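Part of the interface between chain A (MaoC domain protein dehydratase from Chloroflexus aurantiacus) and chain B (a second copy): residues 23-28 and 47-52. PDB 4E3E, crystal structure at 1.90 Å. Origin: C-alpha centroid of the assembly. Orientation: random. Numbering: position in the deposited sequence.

Chain A, residues 23-28: ATPRTI
Chain B 47-52: TSSTPF

Residues 23-28 of chain A form an extended segment, with strand geometry at Arg26(A) and Thr27(A). Thr24(A) departs from it, with phi/psi 63/63. Pro25(A) is at -60/144, Arg26(A) at -129/117 and Thr27(A) at -77/127. In chain B one helix ends at Ser48(B) (-87/-23) and another begins at Thr50(B) (-60/-47). Ser49(B), at -133/118, is the extended link between them. The end-to-end directions, CA of Thr24(A) to CA of Thr27(A) and CA of Ser48(B) to CA of Pro51(B), are 73° apart. The stretches come closest at Thr27(A) CA and Ser49(B) CA, 4.9 Å apart.

Two hydrogen bonds flank this link. Thr27(A) N donates to Ser48(B) O at 2.8 Å, with an N-H...O angle of 168°. Thr50(B) N donates to Thr27(A) OG1 at 2.9 Å and 162°. Thr27(A) thus engages chain B through both backbone and side chain. Its CB points toward chain B, and chi1 is m (-59°). Threonine suits the site because its hydroxyl can accept the free amide of a first helical turn. Arg26(A) CA adds a CA-H...O contact to Ser48(B) O at 3.6 Å.

Within chain B, Ser49(B) is the N-cap. With chi1 t (172°), its OG accepts from Phe52(B) N at 3.2 Å. Within chain A, Arg26(A) CB points away from chain B, with chi1 t and chi2 p. Its NH1 donates to Thr27(A) O at 2.9 Å.

Packing completes the contact, which buries 294 Å² in all. Ser48(B) has chi1 m (-77°); its CA-to-CB bond points toward chain A, and it loses the most area, 75 Å². Its small side chain lies with CB 3.7 Å from Pro25(A) O and OG 4.1 Å from Thr24(A) CG2. Pro25(A), ring C-gamma endo, places CG 4.0 Å from Ser49(B) CB. Pro25(A) O is 3.4 Å from Ser49(B) CB and is buried without a polar partner.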

# COMPACT_ATOMS: atom_id res chain seq x y z
N ALA A 23 2.90 -23.16 -7.25
CA ALA A 23 2.99 -22.90 -5.85
C ALA A 23 2.16 -21.71 -5.38
O ALA A 23 1.69 -20.94 -6.16
CB ALA A 23 4.43 -22.71 -5.46
N THR A 24 2.05 -21.56 -4.08
CA THR A 24 1.51 -20.37 -3.49
C THR A 24 0.10 -20.00 -3.78
O THR A 24 -0.18 -18.98 -4.32
CB THR A 24 2.37 -19.15 -3.88
OG1 THR A 24 3.70 -19.57 -4.01
CG2 THR A 24 2.28 -18.10 -2.87
N PRO A 25 -0.81 -20.84 -3.36
CA PRO A 25 -2.22 -20.50 -3.40
C PRO A 25 -2.47 -19.27 -2.55
O PRO A 25 -1.81 -19.03 -1.59
CB PRO A 25 -2.88 -21.71 -2.79
CG PRO A 25 -1.86 -22.36 -2.00
CD PRO A 25 -0.55 -22.07 -2.63
N ARG A 26 -3.38 -18.43 -2.99
CA ARG A 26 -3.51 -17.12 -2.44
C ARG A 26 -4.90 -16.73 -2.02
O ARG A 26 -5.74 -16.58 -2.84
CB ARG A 26 -3.04 -16.16 -3.52
CG ARG A 26 -3.20 -14.72 -3.16
CD ARG A 26 -2.10 -14.27 -2.25
NE ARG A 26 -1.68 -12.93 -2.54
CZ ARG A 26 -2.38 -11.86 -2.25
NH1 ARG A 26 -3.52 -12.00 -1.63
NH2 ARG A 26 -1.94 -10.69 -2.56
N THR A 27 -5.08 -16.48 -0.74
CA THR A 27 -6.34 -15.94 -0.21
C THR A 27 -6.37 -14.45 -0.52
O THR A 27 -5.42 -13.72 -0.21
CB THR A 27 -6.46 -16.16 1.30
OG1 THR A 27 -6.42 -17.56 1.56
CG2 THR A 27 -7.78 -15.59 1.84
N ILE A 28 -7.47 -14.01 -1.14
CA ILE A 28 -7.61 -12.61 -1.53
C ILE A 28 -8.47 -11.89 -0.50
O ILE A 28 -9.58 -12.36 -0.15
CB ILE A 28 -8.15 -12.47 -2.96
CG1 ILE A 28 -7.21 -13.18 -3.95
CG2 ILE A 28 -8.28 -11.00 -3.35
CD1 ILE A 28 -7.74 -13.22 -5.38
N THR B 47 1.55 -18.05 5.14
CA THR B 47 0.97 -16.73 5.35
C THR B 47 0.03 -16.31 4.20
O THR B 47 -0.82 -15.45 4.40
CB THR B 47 2.05 -15.67 5.55
OG1 THR B 47 3.00 -15.81 4.49
CG2 THR B 47 2.78 -15.86 6.92
N SER B 48 0.16 -16.93 3.02
CA SER B 48 -0.63 -16.54 1.83
C SER B 48 -1.98 -17.20 1.70
O SER B 48 -2.86 -16.66 1.03
CB SER B 48 0.15 -16.81 0.55
OG SER B 48 1.13 -15.80 0.37
N SER B 49 -2.16 -18.34 2.34
CA SER B 49 -3.38 -19.10 2.18
C SER B 49 -4.02 -19.59 3.49
O SER B 49 -3.42 -20.36 4.24
CB SER B 49 -3.13 -20.29 1.23
OG SER B 49 -4.26 -21.15 1.21
N THR B 50 -5.23 -19.12 3.76
CA THR B 50 -5.98 -19.59 4.92
C THR B 50 -6.24 -21.10 4.87
O THR B 50 -5.97 -21.79 5.86
CB THR B 50 -7.25 -18.74 5.15
OG1 THR B 50 -6.88 -17.59 5.92
CG2 THR B 50 -8.34 -19.50 5.90
N PRO B 51 -6.71 -21.64 3.72
CA PRO B 51 -6.89 -23.10 3.71
C PRO B 51 -5.59 -23.90 3.93
O PRO B 51 -5.61 -24.93 4.59
CB PRO B 51 -7.53 -23.38 2.34
CG PRO B 51 -8.17 -22.06 1.96
CD PRO B 51 -7.17 -21.04 2.44
N PHE B 52 -4.46 -23.42 3.40
CA PHE B 52 -3.18 -24.07 3.63
C PHE B 52 -2.87 -24.07 5.13
O PHE B 52 -2.53 -25.11 5.70
CB PHE B 52 -2.08 -23.38 2.83
CG PHE B 52 -0.74 -24.08 2.90
CD1 PHE B 52 0.16 -23.79 3.94
CD2 PHE B 52 -0.36 -25.01 1.92
CE1 PHE B 52 1.39 -24.43 4.01
CE2 PHE B 52 0.89 -25.64 1.97
CZ PHE B 52 1.76 -25.36 3.03